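Local coordinates for protein nucleoporin nup120 (Schizosaccharomyces pombe, PDB 4GQ2) that serves as a structural constituent of the nuclear pore complex, whose components can also act as docking or interaction partners for transiently associated nuclear transport factors, at residues Glu602-Leu607 against Glu727-Val732; Ser733-Asn738 against Asn810-Glu815; Leu771-Ala776 against Thr814-Lys819. All coordinates share one frame; numbering follows the deposited sequence.

Overall arrangement
All three contacts lie in the helical part of the chain, on the same side of its centre, and two helices connect them. Helix 719-739 meets the end of helix 590-605 in interaction 1 and, further along, the start of helix 812-822 in interaction 2. Helix 812-822 then meets helix 770-777 in interaction 3. The centres of interactions 1 and 2 are about 10 Å apart, of 2 and 3 about 8 Å, of 1 and 3 about 18 Å. The Arg730-Asp811 salt bridge and Leu731 on Val813 join interactions 1 and 2; Phe734 on Leu816 joins 2 and 3. The contacts thus run continuously from the Nup120 helical domain family region to the start of the HEAT-repeat one.

Interaction 1 of 3, residues Glu602-Leu607 against Glu727-Val732; sequences ELVQDL and EDWRLV
Val604 chi1 (-57°, to CG1) leaves CG2 between the backbone N and the carbonyl carbon, while Trp729 and Arg730 carry CG anti to their own backbone N; these torsions bring the three side chains together. The result is helix-to-helix packing in the largely helical part of Nup120, with the last turn of helix 590-605 set against the middle of helix 719-739, and Val604 and Arg730 lie closest in the backbone, 6.5 Å apart at their CA atoms. Val604 CG2 rests on the aliphatic stem of Arg730, 3.9 Å from its CG, and comes at the edge of the Trp729 indole, near the ring plane, 4.1 Å from CZ3. The indole NE1 bonds to Glu694. Beyond the stem, the Arg730 chain bends at chi3 (87°) and its guanidinium grips Glu727 side-on, with NE and NH2 both directed to OE2. The NE bond is nearly straight, 2.8 Å to Glu727 OE2 on that oxygen's syn lone pair. Arg730 NH2 also forms a salt bridge to Asp811, so two carboxylates fix how the flat group is turned. No direct hydrogen bond spans the two segments; a water bridges them, donating to Val604 O at 3.0 Å and accepting from Arg730 NH1 at 3.0 Å.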
loop_
_atom_site.group_PDB
_atom_site.type_symbol
_atom_site.label_atom_id
_atom_site.label_comp_id
_atom_site.label_asym_id
_atom_site.label_seq_id
_atom_site.Cartn_x
_atom_site.Cartn_y
_atom_site.Cartn_z
ATOM N N GLU A 602 -18.406 7.435 1.258
ATOM C CA GLU A 602 -19.165 8.678 1.257
ATOM C C GLU A 602 -20.024 8.746 2.519
ATOM O O GLU A 602 -20.084 9.774 3.200
ATOM C CB GLU A 602 -20.033 8.722 0.003
ATOM C CG GLU A 602 -20.339 10.099 -0.546
ATOM C CD GLU A 602 -20.967 10.040 -1.932
ATOM O OE1 GLU A 602 -20.495 10.770 -2.835
ATOM O OE2 GLU A 602 -21.924 9.259 -2.126
ATOM N N LEU A 603 -20.643 7.623 2.852
ATOM C CA LEU A 603 -21.494 7.513 4.029
ATOM C C LEU A 603 -20.744 7.796 5.336
ATOM O O LEU A 603 -21.279 8.462 6.221
ATOM C CB LEU A 603 -22.114 6.117 4.078
ATOM C CG LEU A 603 -23.607 5.985 4.354
ATOM C CD1 LEU A 603 -24.401 6.477 3.152
ATOM C CD2 LEU A 603 -23.954 4.536 4.661
ATOM N N VAL A 604 -19.512 7.299 5.453
ATOM C CA VAL A 604 -18.763 7.408 6.711
ATOM C C VAL A 604 -17.819 8.605 6.757
ATOM O O VAL A 604 -17.208 8.872 7.790
ATOM C CB VAL A 604 -17.979 6.115 7.065
ATOM C CG1 VAL A 604 -18.908 4.908 7.133
ATOM C CG2 VAL A 604 -16.828 5.866 6.095
ATOM N N GLN A 605 -17.684 9.311 5.637
ATOM C CA GLN A 605 -16.870 10.527 5.605
ATOM C C GLN A 605 -17.732 11.786 5.660
ATOM O O GLN A 605 -17.261 12.849 6.067
ATOM C CB GLN A 605 -15.951 10.548 4.384
ATOM C CG GLN A 605 -14.940 9.407 4.341
ATOM C CD GLN A 605 -13.964 9.531 3.184
ATOM O OE1 GLN A 605 -13.941 10.544 2.483
ATOM N NE2 GLN A 605 -13.137 8.512 2.993
ATOM N N ASP A 606 -18.990 11.660 5.243
ATOM C CA ASP A 606 -19.970 12.747 5.328
ATOM C C ASP A 606 -21.259 12.194 5.948
ATOM O O ASP A 606 -22.324 12.246 5.327
ATOM C CB ASP A 606 -20.274 13.329 3.934
ATOM C CG ASP A 606 -19.088 13.234 2.968
ATOM O OD1 ASP A 606 -18.024 13.828 3.256
ATOM O OD2 ASP A 606 -19.228 12.577 1.909
ATOM N N LEU A 607 -21.154 11.670 7.172
ATOM C CA LEU A 607 -22.267 10.969 7.847
ATOM C C LEU A 607 -23.610 11.734 7.919
ATOM O O LEU A 607 -24.674 11.113 7.835
ATOM C CB LEU A 607 -21.833 10.440 9.230
ATOM C CG LEU A 607 -22.698 9.458 10.047
ATOM C CD1 LEU A 607 -23.286 8.315 9.223
ATOM C CD2 LEU A 607 -21.890 8.905 11.212
ATOM N N GLU A 727 -18.978 1.877 11.425
ATOM C CA GLU A 727 -17.788 2.337 12.110
ATOM C C GLU A 727 -16.657 1.328 11.955
ATOM O O GLU A 727 -15.509 1.708 11.728
ATOM C CB GLU A 727 -18.078 2.613 13.578
ATOM C CG GLU A 727 -16.966 3.395 14.257
ATOM C CD GLU A 727 -16.510 4.606 13.453
ATOM O OE1 GLU A 727 -17.331 5.536 13.258
ATOM O OE2 GLU A 727 -15.328 4.628 13.024
ATOM N N ASP A 728 -16.992 0.045 12.076
ATOM C CA ASP A 728 -16.061 -1.032 11.795
ATOM C C ASP A 728 -15.546 -0.922 10.349
ATOM O O ASP A 728 -14.332 -0.913 10.104
ATOM C CB ASP A 728 -16.759 -2.380 12.005
ATOM C CG ASP A 728 -16.923 -2.738 13.476
ATOM O OD1 ASP A 728 -16.368 -2.034 14.344
ATOM O OD2 ASP A 728 -17.603 -3.744 13.761
ATOM N N TRP A 729 -16.480 -0.826 9.401
ATOM C CA TRP A 729 -16.143 -0.699 7.990
ATOM C C TRP A 729 -15.151 0.395 7.784
ATOM O O TRP A 729 -14.157 0.203 7.085
ATOM C CB TRP A 729 -17.378 -0.451 7.130
ATOM C CG TRP A 729 -17.050 -0.556 5.667
ATOM C CD1 TRP A 729 -17.066 -1.702 4.875
ATOM C CD2 TRP A 729 -16.594 0.524 4.776
ATOM N NE1 TRP A 729 -16.671 -1.414 3.584
ATOM C CE2 TRP A 729 -16.368 -0.098 3.457
ATOM C CE3 TRP A 729 -16.345 1.891 4.934
ATOM C CZ2 TRP A 729 -15.920 0.638 2.358
ATOM C CZ3 TRP A 729 -15.900 2.623 3.817
ATOM C CH2 TRP A 729 -15.692 2.007 2.563
ATOM N N ARG A 730 -15.406 1.544 8.406
ATOM C CA ARG A 730 -14.552 2.714 8.257
ATOM C C ARG A 730 -13.121 2.410 8.647
ATOM O O ARG A 730 -12.211 2.646 7.866
ATOM C CB ARG A 730 -15.074 3.890 9.087
ATOM C CG ARG A 730 -14.256 5.152 8.903
ATOM C CD ARG A 730 -14.877 6.330 9.632
ATOM N NE ARG A 730 -14.406 6.356 11.002
ATOM C CZ ARG A 730 -13.517 7.206 11.494
ATOM N NH1 ARG A 730 -12.995 8.169 10.753
ATOM N NH2 ARG A 730 -13.172 7.090 12.760
ATOM N N LEU A 731 -12.931 1.883 9.855
ATOM C CA LEU A 731 -11.596 1.678 10.398
ATOM C C LEU A 731 -10.858 0.613 9.628
ATOM O O LEU A 731 -9.672 0.752 9.341
ATOM C CB LEU A 731 -11.659 1.318 11.883
ATOM C CG LEU A 731 -12.179 2.428 12.804
ATOM C CD1 LEU A 731 -11.931 2.063 14.256
ATOM C CD2 LEU A 731 -11.515 3.761 12.481
ATOM N N VAL A 732 -11.581 -0.440 9.275
ATOM C CA VAL A 732 -11.025 -1.523 8.482
ATOM C C VAL A 732 -10.596 -1.041 7.084
ATOM O O VAL A 732 -9.460 -1.279 6.669
ATOM C CB VAL A 732 -12.008 -2.717 8.436
ATOM C CG1 VAL A 732 -11.641 -3.693 7.334
ATOM C CG2 VAL A 732 -12.031 -3.421 9.795
HETATM O O HOH W 1 -14.195 8.898 8.063
#

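Interaction 2 of 3, residues Ser733-Asn738 against Asn810-Glu815; sequences SFLLEN and NDLVTE
Ring-face contact dominates between Phe734 and Val813. Val813 CG2 stands 3.8 Å from the centroid of the Phe734 ring and only 8° off the ring normal, which meets the geometry of a CH-pi interaction. Its sister methyl CG1 leans over the rim, 3.9 Å from Phe734 CE1, so both branches of the valine follow the ring. Phe734 reaches across because its CG is anti to the backbone N (chi1 164°).

Apolar contact at the ring edge comes from Leu812, whose CD1 lies near the ring plane and 3.8 Å from Phe734 CE2. The same methyl meets Leu735 CD2 at 4.3 Å, a looser touch. In the fold, this is where the C-terminal end of helix 719-739 packs on the first turn of helix 812-822, two helices of the largely helical part of Nup120. Trp835, from a loop, adds an edge-to-face contact with Phe734.

No hydrogen bond spans the two segments; within them, Asn738 ND2 donates to Phe734 O at 2.8 Å, from above the carbonyl plane, and the same nitrogen sits over the centre of the Phe734 ring on the face opposite Val813, 3.6 Å above its plane. The ring is thus covered on both faces. At the start of helix 812-822, Asp811 occupies the N-cap position, its OD2 taking a weak bond from Val813 N at 3.3 Å while OD1 goes to Arg730.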
loop_
_atom_site.group_PDB
_atom_site.type_symbol
_atom_site.label_atom_id
_atom_site.label_comp_id
_atom_site.label_asym_id
_atom_site.label_seq_id
_atom_site.Cartn_x
_atom_site.Cartn_y
_atom_site.Cartn_z
ATOM N N SER A 733 -11.487 -0.340 6.385
ATOM C CA SER A 733 -11.198 0.169 5.038
ATOM C C SER A 733 -10.098 1.216 5.061
ATOM O O SER A 733 -9.266 1.261 4.164
ATOM C CB SER A 733 -12.460 0.724 4.363
ATOM O OG SER A 733 -13.475 -0.272 4.296
ATOM N N PHE A 734 -10.092 2.052 6.094
ATOM C CA PHE A 734 -8.989 2.975 6.332
ATOM C C PHE A 734 -7.636 2.246 6.377
ATOM O O PHE A 734 -6.717 2.559 5.606
ATOM C CB PHE A 734 -9.258 3.780 7.604
ATOM C CG PHE A 734 -8.058 4.487 8.154
ATOM C CD1 PHE A 734 -7.565 5.628 7.540
ATOM C CD2 PHE A 734 -7.449 4.035 9.330
ATOM C CE1 PHE A 734 -6.464 6.295 8.065
ATOM C CE2 PHE A 734 -6.347 4.691 9.856
ATOM C CZ PHE A 734 -5.851 5.821 9.220
ATOM N N LEU A 735 -7.525 1.248 7.246
ATOM C CA LEU A 735 -6.290 0.471 7.345
ATOM C C LEU A 735 -5.913 -0.294 6.071
ATOM O O LEU A 735 -4.727 -0.437 5.762
ATOM C CB LEU A 735 -6.315 -0.461 8.555
ATOM C CG LEU A 735 -6.299 0.277 9.903
ATOM C CD1 LEU A 735 -6.643 -0.676 11.030
ATOM C CD2 LEU A 735 -4.956 0.950 10.165
ATOM N N LEU A 736 -6.911 -0.778 5.331
ATOM C CA LEU A 736 -6.651 -1.442 4.051
ATOM C C LEU A 736 -6.012 -0.464 3.046
ATOM O O LEU A 736 -5.156 -0.850 2.245
ATOM C CB LEU A 736 -7.923 -2.102 3.481
ATOM C CG LEU A 736 -8.310 -3.413 4.184
ATOM C CD1 LEU A 736 -9.655 -3.945 3.722
ATOM C CD2 LEU A 736 -7.238 -4.477 3.988
ATOM N N GLU A 737 -6.403 0.804 3.126
ATOM C CA GLU A 737 -5.780 1.843 2.322
ATOM C C GLU A 737 -4.344 2.103 2.791
ATOM O O GLU A 737 -3.513 2.582 2.026
ATOM C CB GLU A 737 -6.623 3.128 2.341
ATOM C CG GLU A 737 -6.654 3.858 1.003
ATOM C CD GLU A 737 -7.329 5.224 1.060
ATOM O OE1 GLU A 737 -6.658 6.235 0.727
ATOM O OE2 GLU A 737 -8.527 5.288 1.425
ATOM N N ASN A 738 -4.043 1.764 4.041
ATOM C CA ASN A 738 -2.689 1.948 4.564
ATOM C C ASN A 738 -1.730 0.848 4.076
ATOM O O ASN A 738 -0.499 0.997 4.121
ATOM C CB ASN A 738 -2.712 2.010 6.097
ATOM C CG ASN A 738 -3.089 3.381 6.627
ATOM O OD1 ASN A 738 -2.242 4.097 7.158
ATOM N ND2 ASN A 738 -4.367 3.755 6.497
ATOM N N ASN A 810 -10.076 8.177 21.898
ATOM C CA ASN A 810 -9.826 8.979 20.718
ATOM C C ASN A 810 -9.982 8.130 19.463
ATOM O O ASN A 810 -9.951 6.899 19.524
ATOM C CB ASN A 810 -8.431 9.607 20.779
ATOM C CG ASN A 810 -8.352 10.768 21.757
ATOM O OD1 ASN A 810 -9.258 11.601 21.835
ATOM N ND2 ASN A 810 -7.255 10.835 22.503
ATOM N N ASP A 811 -10.153 8.798 18.332
ATOM C CA ASP A 811 -10.338 8.127 17.063
ATOM C C ASP A 811 -9.037 7.546 16.523
ATOM O O ASP A 811 -7.994 8.213 16.512
ATOM C CB ASP A 811 -10.927 9.089 16.043
ATOM C CG ASP A 811 -11.526 8.372 14.872
ATOM O OD1 ASP A 811 -12.504 7.630 15.085
ATOM O OD2 ASP A 811 -11.022 8.542 13.746
ATOM N N LEU A 812 -9.122 6.306 16.059
ATOM C CA LEU A 812 -7.979 5.588 15.486
ATOM C C LEU A 812 -7.364 6.290 14.267
ATOM O O LEU A 812 -6.137 6.303 14.105
ATOM C CB LEU A 812 -8.408 4.166 15.129
ATOM C CG LEU A 812 -7.434 3.047 14.733
ATOM C CD1 LEU A 812 -6.928 3.195 13.298
ATOM C CD2 LEU A 812 -6.298 2.913 15.736
ATOM N N VAL A 813 -8.203 6.882 13.421
ATOM C CA VAL A 813 -7.704 7.609 12.248
ATOM C C VAL A 813 -6.858 8.783 12.708
ATOM O O VAL A 813 -5.742 8.973 12.236
ATOM C CB VAL A 813 -8.840 8.097 11.330
ATOM C CG1 VAL A 813 -8.290 8.972 10.220
ATOM C CG2 VAL A 813 -9.588 6.915 10.731
ATOM N N THR A 814 -7.385 9.552 13.656
ATOM C CA THR A 814 -6.670 10.713 14.159
ATOM C C THR A 814 -5.326 10.301 14.745
ATOM O O THR A 814 -4.299 10.905 14.430
ATOM C CB THR A 814 -7.496 11.491 15.188
ATOM O OG1 THR A 814 -8.766 11.837 14.617
ATOM C CG2 THR A 814 -6.770 12.752 15.588
ATOM N N GLU A 815 -5.342 9.255 15.568
ATOM C CA GLU A 815 -4.135 8.733 16.201
ATOM C C GLU A 815 -3.082 8.324 15.176
ATOM O O GLU A 815 -1.933 8.747 15.263
ATOM C CB GLU A 815 -4.470 7.541 17.100
ATOM C CG GLU A 815 -5.242 7.900 18.367
ATOM C CD GLU A 815 -5.526 6.694 19.254
ATOM O OE1 GLU A 815 -5.039 5.581 18.949
ATOM O OE2 GLU A 815 -6.239 6.862 20.264
#

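Interaction 3 of 3, residues Leu771-Ala776 against Thr814-Lys819; sequences LQFFSA and TELVEK
Leu816 is the first residue of 814-819 to meet 771-776, and its fork meets two neighbouring phenylalanines, CD1 touching both and CD2 Phe774. CG anti to the backbone N (chi1 175°) carries the fork across to helix 770-777. Leu816 CD1 lies 3.9 Å from Phe773 CD1, at the edge of that ring, and 4.0 Å from Phe774 CB; Leu816 CD2 touches Phe774 CD1 at 4.0 Å. The short helical segments cross at 106°, their axes 10.7 Å apart at closest approach, a near-orthogonal helix packing. One residue on, Val817 turns to the other side of its helix and packs on Leu845 and Ile849 of helix 840-852. Lys819 closes the contact with its stem: CB lies in the Phe773 ring plane at the edge, 3.7 Å from CE1, while Lys819 O is 3.6 Å from Phe773 CZ. The lysine chain then bends at chi2 and leads its amine away. Replacing Phe773 with an alanine would probably leave a gap between Leu816 CD1 and the Lys819 stem, costing the contact its link to that lysine. With no hydrogen bond across the segments, their direct contact relies mainly on apolar packing, with Lys819 O beside the ring and the lysine charge apart.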
loop_
_atom_site.group_PDB
_atom_site.type_symbol
_atom_site.label_atom_id
_atom_site.label_comp_id
_atom_site.label_asym_id
_atom_site.label_seq_id
_atom_site.Cartn_x
_atom_site.Cartn_y
_atom_site.Cartn_z
ATOM N N LEU A 771 0.908 0.743 6.777
ATOM C CA LEU A 771 0.387 -0.346 7.609
ATOM C C LEU A 771 1.476 -0.969 8.489
ATOM O O LEU A 771 1.191 -1.449 9.576
ATOM C CB LEU A 771 -0.322 -1.408 6.765
ATOM C CG LEU A 771 -1.087 -2.496 7.523
ATOM C CD1 LEU A 771 -2.175 -1.901 8.407
ATOM C CD2 LEU A 771 -1.675 -3.527 6.557
ATOM N N GLN A 772 2.720 -0.948 8.016
ATOM C CA GLN A 772 3.859 -1.385 8.828
ATOM C C GLN A 772 4.114 -0.380 9.954
ATOM O O GLN A 772 4.447 -0.762 11.074
ATOM C CB GLN A 772 5.123 -1.576 7.964
ATOM C CG GLN A 772 5.006 -2.683 6.920
ATOM C CD GLN A 772 6.103 -2.664 5.866
ATOM O OE1 GLN A 772 6.845 -1.690 5.724
ATOM N NE2 GLN A 772 6.210 -3.756 5.115
ATOM N N PHE A 773 3.952 0.905 9.649
ATOM C CA PHE A 773 4.045 1.986 10.637
ATOM C C PHE A 773 2.979 1.790 11.730
ATOM O O PHE A 773 3.290 1.827 12.923
ATOM C CB PHE A 773 3.858 3.316 9.909
ATOM C CG PHE A 773 4.062 4.538 10.759
ATOM C CD1 PHE A 773 3.031 5.040 11.538
ATOM C CD2 PHE A 773 5.265 5.238 10.712
ATOM C CE1 PHE A 773 3.204 6.195 12.289
ATOM C CE2 PHE A 773 5.445 6.392 11.464
ATOM C CZ PHE A 773 4.411 6.875 12.251
ATOM N N PHE A 774 1.728 1.575 11.321
ATOM C CA PHE A 774 0.658 1.227 12.262
ATOM C C PHE A 774 1.038 0.008 13.105
ATOM O O PHE A 774 0.817 -0.014 14.318
ATOM C CB PHE A 774 -0.635 0.933 11.501
ATOM C CG PHE A 774 -1.770 0.460 12.373
ATOM C CD1 PHE A 774 -2.467 1.356 13.188
ATOM C CD2 PHE A 774 -2.154 -0.872 12.368
ATOM C CE1 PHE A 774 -3.528 0.930 13.965
ATOM C CE2 PHE A 774 -3.214 -1.310 13.158
ATOM C CZ PHE A 774 -3.902 -0.407 13.961
ATOM N N SER A 775 1.607 -1.002 12.450
ATOM C CA SER A 775 1.988 -2.235 13.120
ATOM C C SER A 775 2.986 -1.946 14.228
ATOM O O SER A 775 2.872 -2.475 15.330
ATOM C CB SER A 775 2.562 -3.231 12.111
ATOM O OG SER A 775 1.556 -3.660 11.209
ATOM N N ALA A 776 3.943 -1.073 13.937
ATOM C CA ALA A 776 4.973 -0.713 14.903
ATOM C C ALA A 776 4.397 0.004 16.129
ATOM O O ALA A 776 4.853 -0.233 17.245
ATOM C CB ALA A 776 6.060 0.111 14.241
ATOM N N THR A 814 -7.385 9.552 13.656
ATOM C CA THR A 814 -6.670 10.713 14.159
ATOM C C THR A 814 -5.326 10.301 14.745
ATOM O O THR A 814 -4.299 10.905 14.430
ATOM C CB THR A 814 -7.496 11.491 15.188
ATOM O OG1 THR A 814 -8.766 11.837 14.617
ATOM C CG2 THR A 814 -6.770 12.752 15.588
ATOM N N GLU A 815 -5.342 9.255 15.568
ATOM C CA GLU A 815 -4.135 8.733 16.201
ATOM C C GLU A 815 -3.082 8.324 15.176
ATOM O O GLU A 815 -1.933 8.747 15.263
ATOM C CB GLU A 815 -4.470 7.541 17.100
ATOM C CG GLU A 815 -5.242 7.900 18.367
ATOM C CD GLU A 815 -5.526 6.694 19.254
ATOM O OE1 GLU A 815 -5.039 5.581 18.949
ATOM O OE2 GLU A 815 -6.239 6.862 20.264
ATOM N N LEU A 816 -3.477 7.505 14.204
ATOM C CA LEU A 816 -2.520 7.014 13.225
ATOM C C LEU A 816 -1.980 8.151 12.359
ATOM O O LEU A 816 -0.758 8.294 12.223
ATOM C CB LEU A 816 -3.106 5.876 12.371
ATOM C CG LEU A 816 -2.222 5.375 11.223
ATOM C CD1 LEU A 816 -0.856 4.932 11.738
ATOM C CD2 LEU A 816 -2.909 4.247 10.458
ATOM N N VAL A 817 -2.884 8.961 11.807
ATOM C CA VAL A 817 -2.498 10.095 10.952
ATOM C C VAL A 817 -1.626 11.108 11.701
ATOM O O VAL A 817 -0.645 11.633 11.141
ATOM C CB VAL A 817 -3.728 10.796 10.326
ATOM C CG1 VAL A 817 -3.315 12.030 9.543
ATOM C CG2 VAL A 817 -4.482 9.837 9.417
ATOM N N GLU A 818 -1.962 11.352 12.969
ATOM C CA GLU A 818 -1.208 12.293 13.800
ATOM C C GLU A 818 0.245 11.839 13.937
ATOM O O GLU A 818 1.162 12.652 13.822
ATOM C CB GLU A 818 -1.872 12.479 15.172
ATOM C CG GLU A 818 -1.422 13.715 15.944
ATOM C CD GLU A 818 -0.350 13.433 16.986
ATOM O OE1 GLU A 818 -0.012 12.252 17.214
ATOM O OE2 GLU A 818 0.157 14.399 17.593
ATOM N N LYS A 819 0.449 10.538 14.140
ATOM C CA LYS A 819 1.801 9.978 14.234
ATOM C C LYS A 819 2.555 10.065 12.915
ATOM O O LYS A 819 3.753 10.379 12.888
ATOM C CB LYS A 819 1.766 8.534 14.722
ATOM C CG LYS A 819 1.528 8.380 16.214
ATOM C CD LYS A 819 2.698 8.926 17.022
ATOM C CE LYS A 819 2.547 8.621 18.503
ATOM N NZ LYS A 819 1.224 9.052 19.033
#